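Local atomic coordinates of aminotransferase, class V family protein (Trichomonas vaginalis, PDB entry 5F8V), a protein that probably catalyses the pyridoxal-phosphate-dependent, reversible transfer of an amino group between O-phospho-L-serine and 2-oxoglutarate in the pathway to L-serine. Residues A95-C100 with K143-A148; F151-N156 with Q165-V170; A172-D177 with W190-C195. All blocks are in the same frame, centred on the assembly; numbering follows the deposited sequence.

Contact 1: A95-C100 with K143-A148; sequences AVDYLC and KLSEDA
Ala-95 and Ala-148 pair as parallel strand residues, their CA atoms 4.6 Å apart, at the point where the loop 143-148 runs into the next strand. The backbone link itself is modest: a weak hydrogen bond takes Ala-95 N to Asp-147 O over 3.5 Å, and Ala-148 CA lies 3.4 Å from Ala-95 O in a CA-H...O contact.

The stronger grip comes from Asp-97. Its CG sits beside the backbone N and anti to the carbonyl carbon (chi1 -80°), and the carboxylate meets Ser-145 with both oxygens. OD2 receives Ser-145 N at 2.8 Å on its syn lone pair, in an almost straight bond (175° at the hydrogen). OD1 takes the hydroxyl: Ser-145 OG donates to it at 2.7 Å, also from the syn side but 24° out of the carboxylate plane. One serine thus meets the syn side of both oxygens, with an N-H and an O-H, which should hold the group against rotation. OD1 also accepts from Asn-123 ND2 on strand 121-124.

Small apolar groups close in around this pair. Ala-95 CB packs on Ser-145 CB at 3.6 Å. The bridge puts both alanines on one face of the sheet, and Asp-97, two residues on from Ala-95, points the same way; Ala-148 CB lies 3.7 Å from Asp-97 OD2. The buried carboxylate ties an irregular loop to a strand that runs between 148-154 and 121-124, in the largely parallel central sheet characteristic of the large domain of fold-type I pyridoxal-phosphate enzymes.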
loop_
_atom_site.group_PDB
_atom_site.type_symbol
_atom_site.label_atom_id
_atom_site.label_comp_id
_atom_site.label_asym_id
_atom_site.label_seq_id
_atom_site.Cartn_x
_atom_site.Cartn_y
_atom_site.Cartn_z
ATOM N N ALA A 95 -5.661 -17.868 24.319
ATOM C CA ALA A 95 -4.771 -18.601 23.422
ATOM C C ALA A 95 -5.060 -18.343 21.947
ATOM O O ALA A 95 -6.160 -17.927 21.584
ATOM C CB ALA A 95 -4.851 -20.095 23.716
ATOM N N VAL A 96 -4.041 -18.577 21.117
ATOM C CA VAL A 96 -4.187 -18.606 19.663
ATOM C C VAL A 96 -3.407 -19.790 19.099
ATOM O O VAL A 96 -2.313 -20.104 19.580
ATOM C CB VAL A 96 -3.706 -17.304 18.984
ATOM C CG1 VAL A 96 -4.662 -16.161 19.287
ATOM C CG2 VAL A 96 -2.266 -16.956 19.377
ATOM N N ASP A 97 -3.979 -20.437 18.081
ATOM C CA ASP A 97 -3.355 -21.596 17.440
ATOM C C ASP A 97 -2.854 -21.260 16.030
ATOM O O ASP A 97 -3.601 -20.713 15.200
ATOM C CB ASP A 97 -4.329 -22.780 17.416
ATOM C CG ASP A 97 -4.393 -23.535 18.769
ATOM O OD1 ASP A 97 -3.432 -23.466 19.564
ATOM O OD2 ASP A 97 -5.405 -24.218 19.041
ATOM N N TYR A 98 -1.582 -21.593 15.789
ATOM C CA TYR A 98 -0.916 -21.436 14.493
ATOM C C TYR A 98 -0.415 -22.796 14.022
ATOM O O TYR A 98 0.341 -23.452 14.734
ATOM C CB TYR A 98 0.255 -20.454 14.626
ATOM C CG TYR A 98 -0.189 -19.007 14.666
ATOM C CD1 TYR A 98 -0.137 -18.217 13.522
ATOM C CD2 TYR A 98 -0.689 -18.433 15.840
ATOM C CE1 TYR A 98 -0.556 -16.902 13.536
ATOM C CE2 TYR A 98 -1.116 -17.106 15.862
ATOM C CZ TYR A 98 -1.046 -16.348 14.706
ATOM O OH TYR A 98 -1.456 -15.045 14.689
ATOM N N LEU A 99 -0.869 -23.241 12.851
ATOM C CA LEU A 99 -0.308 -24.434 12.210
ATOM C C LEU A 99 0.733 -23.947 11.209
ATOM O O LEU A 99 0.395 -23.253 10.245
ATOM C CB LEU A 99 -1.382 -25.260 11.510
ATOM C CG LEU A 99 -0.878 -26.464 10.690
ATOM C CD1 LEU A 99 -0.435 -27.602 11.583
ATOM C CD2 LEU A 99 -1.933 -26.939 9.702
ATOM N N CYS A 100 1.986 -24.317 11.441
ATOM C CA CYS A 100 3.105 -23.879 10.610
ATOM C C CYS A 100 3.518 -24.997 9.665
ATOM O O CYS A 100 4.172 -25.952 10.072
ATOM C CB CYS A 100 4.274 -23.447 11.496
ATOM S SG CYS A 100 3.877 -22.107 12.648
ATOM N N LYS A 143 -1.907 -30.477 18.415
ATOM C CA LYS A 143 -2.204 -30.146 19.808
ATOM C C LYS A 143 -2.854 -28.766 19.842
ATOM O O LYS A 143 -2.166 -27.747 19.760
ATOM C CB LYS A 143 -0.922 -30.183 20.661
ATOM C CG LYS A 143 -0.653 -31.519 21.356
ATOM C CD LYS A 143 -0.594 -32.690 20.385
ATOM C CE LYS A 143 -0.450 -34.019 21.103
ATOM N NZ LYS A 143 -0.574 -35.168 20.156
ATOM N N LEU A 144 -4.184 -28.745 19.939
ATOM C CA LEU A 144 -4.949 -27.498 19.944
ATOM C C LEU A 144 -5.063 -26.942 21.363
ATOM O O LEU A 144 -4.971 -27.686 22.338
ATOM C CB LEU A 144 -6.347 -27.714 19.349
ATOM C CG LEU A 144 -6.463 -28.479 18.025
ATOM C CD1 LEU A 144 -7.886 -28.362 17.498
ATOM C CD2 LEU A 144 -5.458 -28.003 16.984
ATOM N N SER A 145 -5.275 -25.632 21.457
ATOM C CA SER A 145 -5.377 -24.929 22.736
ATOM C C SER A 145 -6.830 -24.867 23.181
ATOM O O SER A 145 -7.738 -24.839 22.350
ATOM C CB SER A 145 -4.812 -23.519 22.612
ATOM O OG SER A 145 -3.435 -23.563 22.293
ATOM N N GLU A 146 -7.038 -24.823 24.495
ATOM C CA GLU A 146 -8.378 -24.932 25.076
ATOM C C GLU A 146 -9.277 -23.765 24.669
ATOM O O GLU A 146 -10.372 -23.975 24.140
ATOM C CB GLU A 146 -8.300 -25.029 26.610
ATOM C CG GLU A 146 -9.603 -25.454 27.283
ATOM C CD GLU A 146 -9.600 -25.200 28.785
ATOM O OE1 GLU A 146 -10.476 -24.445 29.266
ATOM O OE2 GLU A 146 -8.719 -25.751 29.484
ATOM N N ASP A 147 -8.803 -22.548 24.908
ATOM C CA ASP A 147 -9.598 -21.338 24.683
ATOM C C ASP A 147 -9.012 -20.545 23.509
ATOM O O ASP A 147 -8.700 -19.368 23.637
ATOM C CB ASP A 147 -9.629 -20.499 25.974
ATOM C CG ASP A 147 -10.584 -19.317 25.891
ATOM O OD1 ASP A 147 -11.720 -19.479 25.395
ATOM O OD2 ASP A 147 -10.188 -18.217 26.323
ATOM N N ALA A 148 -8.875 -21.209 22.362
ATOM C CA ALA A 148 -8.225 -20.613 21.189
ATOM C C ALA A 148 -9.140 -19.611 20.482
ATOM O O ALA A 148 -10.284 -19.918 20.174
ATOM C CB ALA A 148 -7.772 -21.696 20.224
#

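Contact 2: F151-N156 with Q165-V170; sequences FYYCDN and QQFPDV
Tyr-153 reaches from its strand to Pro-168 and Phe-167, and its side chain can be followed outward. From CB, the ring carbon CG stands between the backbone N and the carbonyl carbon (chi1 86°). Farther out, CE1 comes to 3.5 Å from Pro-168 CD, and CZ closes to 3.3 Å from the same carbon. Pro-168 CG sits over one face of the ring, 4.0 Å from its centroid and displaced toward the rim, a CH-pi contact in which the two side chains approach tip to tip. At the tip, Tyr-153 OH sits against Phe-167 CD1 (3.2 Å) and Pro-168 CD (3.3 Å), and donates to Asp-155 OD1 at 3.0 Å, from above the carboxylate plane (39° out of it). The other oxygen, Asp-155 OD2, is taken by Asn-181 and by a salt bridge to Arg-185, so the acceptor is itself anchored.

Two residues back along the strand, Phe-151 crosses Val-170 at about a right angle. Val-170 CG2 presses on Phe-151 CG at 3.6 Å, while CG1 lies over the ring face, 4.1 Å from the centroid.

No hydrogen bond joins the two segments; aromatic and aliphatic surfaces do the work. Residues 167-170 run back nearly antiparallel to 151-155 (165° between their end-to-end directions), as the return leg of a helix-free crossover connection between the adjacent parallel strands 148-154 and 174-177.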
loop_
_atom_site.group_PDB
_atom_site.type_symbol
_atom_site.label_atom_id
_atom_site.label_comp_id
_atom_site.label_asym_id
_atom_site.label_seq_id
_atom_site.Cartn_x
_atom_site.Cartn_y
_atom_site.Cartn_z
ATOM N N PHE A 151 -7.721 -20.520 14.677
ATOM C CA PHE A 151 -6.764 -21.477 14.143
ATOM C C PHE A 151 -6.212 -20.847 12.863
ATOM O O PHE A 151 -6.933 -20.725 11.871
ATOM C CB PHE A 151 -7.452 -22.808 13.836
ATOM C CG PHE A 151 -6.529 -23.874 13.318
ATOM C CD1 PHE A 151 -5.984 -24.822 14.181
ATOM C CD2 PHE A 151 -6.211 -23.943 11.962
ATOM C CE1 PHE A 151 -5.143 -25.814 13.701
ATOM C CE2 PHE A 151 -5.369 -24.921 11.479
ATOM C CZ PHE A 151 -4.831 -25.864 12.350
ATOM N N TYR A 152 -4.953 -20.425 12.905
ATOM C CA TYR A 152 -4.317 -19.751 11.774
ATOM C C TYR A 152 -3.530 -20.750 10.945
ATOM O O TYR A 152 -2.822 -21.593 11.501
ATOM C CB TYR A 152 -3.384 -18.643 12.264
ATOM C CG TYR A 152 -2.716 -17.874 11.145
ATOM C CD1 TYR A 152 -1.622 -18.408 10.450
ATOM C CD2 TYR A 152 -3.177 -16.612 10.769
ATOM C CE1 TYR A 152 -1.024 -17.717 9.415
ATOM C CE2 TYR A 152 -2.572 -15.910 9.743
ATOM C CZ TYR A 152 -1.499 -16.467 9.077
ATOM O OH TYR A 152 -0.907 -15.780 8.066
ATOM N N TYR A 153 -3.639 -20.645 9.620
ATOM C CA TYR A 153 -2.815 -21.457 8.709
ATOM C C TYR A 153 -2.701 -20.863 7.317
ATOM O O TYR A 153 -3.482 -20.001 6.934
ATOM C CB TYR A 153 -3.339 -22.892 8.616
ATOM C CG TYR A 153 -4.442 -23.140 7.605
ATOM C CD1 TYR A 153 -5.761 -22.793 7.878
ATOM C CD2 TYR A 153 -4.168 -23.760 6.387
ATOM C CE1 TYR A 153 -6.780 -23.038 6.956
ATOM C CE2 TYR A 153 -5.175 -24.016 5.473
ATOM C CZ TYR A 153 -6.486 -23.649 5.763
ATOM O OH TYR A 153 -7.472 -23.913 4.843
ATOM N N CYS A 154 -1.721 -21.363 6.574
ATOM C CA CYS A 154 -1.448 -20.925 5.210
ATOM C C CYS A 154 -1.960 -21.974 4.234
ATOM O O CYS A 154 -1.493 -23.121 4.226
ATOM C CB CYS A 154 0.046 -20.728 5.011
ATOM S SG CYS A 154 0.445 -20.020 3.416
ATOM N N ASP A 155 -2.932 -21.588 3.421
ATOM C CA ASP A 155 -3.555 -22.537 2.505
ATOM C C ASP A 155 -2.583 -23.018 1.426
ATOM O O ASP A 155 -2.668 -24.164 1.003
ATOM C CB ASP A 155 -4.808 -21.930 1.869
ATOM C CG ASP A 155 -5.779 -22.982 1.393
ATOM O OD1 ASP A 155 -6.112 -23.888 2.176
ATOM O OD2 ASP A 155 -6.215 -22.902 0.233
ATOM N N ASN A 156 -1.665 -22.151 0.993
ATOM C CA ASN A 156 -0.652 -22.522 0.001
ATOM C C ASN A 156 0.728 -21.958 0.348
ATOM O O ASN A 156 0.946 -20.746 0.281
ATOM C CB ASN A 156 -1.086 -22.074 -1.402
ATOM C CG ASN A 156 -0.097 -22.499 -2.471
ATOM O OD1 ASN A 156 0.011 -23.680 -2.802
ATOM N ND2 ASN A 156 0.678 -21.546 -2.968
ATOM N N GLN A 165 -5.909 -29.337 0.175
ATOM C CA GLN A 165 -6.998 -29.610 -0.772
ATOM C C GLN A 165 -8.366 -29.157 -0.233
ATOM O O GLN A 165 -9.237 -28.769 -1.011
ATOM C CB GLN A 165 -7.024 -31.093 -1.156
ATOM C CG GLN A 165 -5.740 -31.540 -1.839
ATOM C CD GLN A 165 -5.858 -32.888 -2.531
ATOM O OE1 GLN A 165 -6.524 -33.799 -2.036
ATOM N NE2 GLN A 165 -5.201 -33.024 -3.684
ATOM N N GLN A 166 -8.539 -29.214 1.088
ATOM C CA GLN A 166 -9.762 -28.756 1.764
ATOM C C GLN A 166 -9.402 -28.091 3.090
ATOM O O GLN A 166 -8.304 -28.303 3.604
ATOM C CB GLN A 166 -10.715 -29.938 1.992
ATOM C CG GLN A 166 -10.221 -30.969 3.002
ATOM C CD GLN A 166 -10.805 -32.354 2.781
ATOM O OE1 GLN A 166 -11.595 -32.847 3.590
ATOM N NE2 GLN A 166 -10.409 -32.995 1.686
ATOM N N PHE A 167 -10.311 -27.286 3.642
ATOM C CA PHE A 167 -10.052 -26.613 4.925
ATOM C C PHE A 167 -9.904 -27.650 6.048
ATOM O O PHE A 167 -10.579 -28.676 6.020
ATOM C CB PHE A 167 -11.180 -25.641 5.306
ATOM C CG PHE A 167 -11.323 -24.436 4.396
ATOM C CD1 PHE A 167 -10.371 -24.101 3.421
ATOM C CD2 PHE A 167 -12.428 -23.602 4.548
ATOM C CE1 PHE A 167 -10.544 -22.990 2.619
ATOM C CE2 PHE A 167 -12.593 -22.483 3.748
ATOM C CZ PHE A 167 -11.655 -22.178 2.783
ATOM N N PRO A 168 -9.011 -27.390 7.026
ATOM C CA PRO A 168 -8.951 -28.253 8.206
ATOM C C PRO A 168 -10.258 -28.256 9.008
ATOM O O PRO A 168 -11.052 -27.309 8.918
ATOM C CB PRO A 168 -7.831 -27.634 9.049
ATOM C CG PRO A 168 -7.020 -26.834 8.101
ATOM C CD PRO A 168 -7.991 -26.329 7.079
ATOM N N ASP A 169 -10.461 -29.332 9.765
ATOM C CA ASP A 169 -11.574 -29.466 10.693
ATOM C C ASP A 169 -11.058 -29.235 12.116
ATOM O O ASP A 169 -10.378 -30.088 12.685
ATOM C CB ASP A 169 -12.190 -30.864 10.552
ATOM C CG ASP A 169 -13.456 -31.045 11.373
ATOM O OD1 ASP A 169 -14.129 -30.036 11.694
ATOM O OD2 ASP A 169 -13.791 -32.212 11.677
ATOM N N VAL A 170 -11.353 -28.058 12.664
ATOM C CA VAL A 170 -10.955 -27.699 14.022
ATOM C C VAL A 170 -12.059 -26.878 14.685
ATOM O O VAL A 170 -12.870 -26.256 13.987
ATOM C CB VAL A 170 -9.625 -26.903 14.062
ATOM C CG1 VAL A 170 -8.468 -27.754 13.557
ATOM C CG2 VAL A 170 -9.727 -25.598 13.287
#

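Contact 3: A172-D177 with W190-C195; sequences APLIID and WEKVGC
The peptide carbonyl of Leu-174 takes two donors from the other segment: Cys-195 N at 3.0 Å, lying in the carbonyl plane, and Gly-194 N at 2.8 Å, tilted 16° from it. On the N-terminal side of the bulge so formed, Lys-192 O accepts from Leu-174 N at 2.8 Å. Farther along, Ile-176 N reaches Cys-195 O at 2.9 Å, and Ile-175 CA lies 3.2 Å from Cys-195 O, a CA-H...O contact.

The doubled grip on Leu-174 O marks a beta bulge. Leu-174 pairs with Val-193 and Ile-175 with Cys-195, both in parallel sense, so Gly-194 is the extra residue and the register slips by one as the chain turns its corner there. This is where strand 193-199 joins strand 174-177 in the central sheet of the large domain, straight after the short 3-10 turn 190-192, which is closed by a bond from Val-193 N to Trp-190 O.

Because of the extra residue, Val-193 and Cys-195 face opposite sides of the sheet: Val-193 shares the side of Leu-174, Cys-195 that of Ile-175. Leu-174 CG stands beside its own backbone N (chi1 -61°), and the side chain runs alongside that of Lys-192, pointing the same way, with CD1 at 3.6 Å from Lys-192 CB. Phe-167 packs against Leu-174 and Val-193 on this side. On the other face Ile-175 CG1 meets Cys-195 CB at 4.1 Å, and Ile-85 of helix 78-89 touches both residues.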
loop_
_atom_site.group_PDB
_atom_site.type_symbol
_atom_site.label_atom_id
_atom_site.label_comp_id
_atom_site.label_asym_id
_atom_site.label_seq_id
_atom_site.Cartn_x
_atom_site.Cartn_y
_atom_site.Cartn_z
ATOM N N ALA A 172 -11.986 -23.981 16.612
ATOM C CA ALA A 172 -11.882 -22.526 16.476
ATOM C C ALA A 172 -12.082 -22.076 15.019
ATOM O O ALA A 172 -11.860 -22.868 14.089
ATOM C CB ALA A 172 -10.551 -22.026 17.016
ATOM N N PRO A 173 -12.524 -20.818 14.818
ATOM C CA PRO A 173 -12.661 -20.310 13.449
ATOM C C PRO A 173 -11.314 -20.182 12.732
ATOM O O PRO A 173 -10.300 -19.872 13.360
ATOM C CB PRO A 173 -13.331 -18.938 13.630
ATOM C CG PRO A 173 -13.169 -18.595 15.066
ATOM C CD PRO A 173 -13.108 -19.895 15.808
ATOM N N LEU A 174 -11.321 -20.439 11.433
ATOM C CA LEU A 174 -10.099 -20.452 10.630
ATOM C C LEU A 174 -9.714 -19.045 10.225
ATOM O O LEU A 174 -10.577 -18.241 9.826
ATOM C CB LEU A 174 -10.297 -21.287 9.367
ATOM C CG LEU A 174 -10.628 -22.772 9.554
ATOM C CD1 LEU A 174 -11.134 -23.352 8.243
ATOM C CD2 LEU A 174 -9.428 -23.551 10.069
ATOM N N ILE A 175 -8.423 -18.749 10.327
ATOM C CA ILE A 175 -7.856 -17.553 9.718
ATOM C C ILE A 175 -6.818 -18.034 8.713
ATOM O O ILE A 175 -5.827 -18.655 9.105
ATOM C CB ILE A 175 -7.231 -16.606 10.755
ATOM C CG1 ILE A 175 -8.330 -16.122 11.716
ATOM C CG2 ILE A 175 -6.557 -15.440 10.042
ATOM C CD1 ILE A 175 -7.934 -15.033 12.673
ATOM N N ILE A 176 -7.052 -17.739 7.433
ATOM C CA ILE A 176 -6.357 -18.401 6.348
ATOM C C ILE A 176 -5.568 -17.404 5.489
ATOM O O ILE A 176 -6.142 -16.456 4.928
ATOM C CB ILE A 176 -7.330 -19.210 5.448
ATOM C CG1 ILE A 176 -8.362 -19.970 6.301
ATOM C CG2 ILE A 176 -6.551 -20.151 4.547
ATOM C CD1 ILE A 176 -9.248 -20.932 5.540
ATOM N N ASP A 177 -4.258 -17.621 5.389
ATOM C CA ASP A 177 -3.430 -16.877 4.421
ATOM C C ASP A 177 -3.544 -17.571 3.074
ATOM O O ASP A 177 -2.986 -18.661 2.873
ATOM C CB ASP A 177 -1.970 -16.799 4.875
ATOM C CG ASP A 177 -1.084 -15.964 3.932
ATOM O OD1 ASP A 177 -1.566 -15.387 2.937
ATOM O OD2 ASP A 177 0.119 -15.885 4.207
ATOM N N TRP A 190 -17.780 -21.855 4.245
ATOM C CA TRP A 190 -17.651 -20.532 4.867
ATOM C C TRP A 190 -17.940 -20.539 6.375
ATOM O O TRP A 190 -17.355 -19.755 7.120
ATOM C CB TRP A 190 -18.543 -19.502 4.151
ATOM C CG TRP A 190 -18.073 -19.178 2.760
ATOM C CD1 TRP A 190 -18.544 -19.704 1.592
ATOM C CD2 TRP A 190 -17.025 -18.273 2.397
ATOM N NE1 TRP A 190 -17.856 -19.184 0.528
ATOM C CE2 TRP A 190 -16.923 -18.299 0.992
ATOM C CE3 TRP A 190 -16.164 -17.439 3.124
ATOM C CZ2 TRP A 190 -15.991 -17.523 0.294
ATOM C CZ3 TRP A 190 -15.241 -16.664 2.436
ATOM C CH2 TRP A 190 -15.160 -16.712 1.034
ATOM N N GLU A 191 -18.810 -21.449 6.825
ATOM C CA GLU A 191 -19.076 -21.639 8.259
ATOM C C GLU A 191 -17.836 -21.905 9.143
ATOM O O GLU A 191 -17.890 -21.665 10.348
ATOM C CB GLU A 191 -20.129 -22.749 8.488
ATOM C CG GLU A 191 -19.689 -24.186 8.187
ATOM C CD GLU A 191 -19.863 -24.608 6.733
ATOM O OE1 GLU A 191 -20.194 -23.764 5.873
ATOM O OE2 GLU A 191 -19.660 -25.801 6.443
ATOM N N LYS A 192 -16.754 -22.413 8.550
ATOM C CA LYS A 192 -15.487 -22.667 9.266
ATOM C C LYS A 192 -14.574 -21.448 9.399
ATOM O O LYS A 192 -13.566 -21.508 10.125
ATOM C CB LYS A 192 -14.674 -23.748 8.534
ATOM C CG LYS A 192 -15.361 -25.085 8.366
ATOM C CD LYS A 192 -14.494 -26.025 7.542
ATOM C CE LYS A 192 -15.064 -27.435 7.536
ATOM N NZ LYS A 192 -14.957 -28.100 8.862
ATOM N N VAL A 193 -14.909 -20.366 8.685
ATOM C CA VAL A 193 -13.987 -19.267 8.403
ATOM C C VAL A 193 -14.283 -18.017 9.243
ATOM O O VAL A 193 -15.386 -17.455 9.181
ATOM C CB VAL A 193 -14.061 -18.875 6.909
ATOM C CG1 VAL A 193 -13.135 -17.692 6.601
ATOM C CG2 VAL A 193 -13.733 -20.063 6.016
ATOM N N GLY A 194 -13.285 -17.595 10.018
ATOM C CA GLY A 194 -13.285 -16.306 10.681
ATOM C C GLY A 194 -12.770 -15.225 9.748
ATOM O O GLY A 194 -13.395 -14.166 9.612
ATOM N N CYS A 195 -11.633 -15.491 9.098
ATOM C CA CYS A 195 -10.986 -14.503 8.233
ATOM C C CYS A 195 -10.153 -15.145 7.119
ATOM O O CYS A 195 -9.458 -16.129 7.346
ATOM C CB CYS A 195 -10.103 -13.578 9.066
ATOM S SG CYS A 195 -9.195 -12.320 8.129
#

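Overall arrangement
All three contacts reach one sheet, and strand 148-154, lying between strands 95-98 and 174-177, connects them. Contacts 1 and 2 have centres about 13 Å apart and are linked by probable hydrogen bonds from Tyr-152 N to Asp-97 O (2.7 Å) and from Leu-99 N to Tyr-152 O (2.9 Å). Contacts 2 and 3 are closer, about 8 Å between centres: Ile-175 N probably bonds to Phe-151 O at 2.9 Å, and Phe-167 CE2 packs on Val-193 CG2 at 3.5 Å. Strand 174-177 leads to the cofactor, since Asp-177 OD2 lies close to N1 of the pyridoxal-phosphate-modified Lys-202; contact 1 is on the far side of strand 148-154 from it.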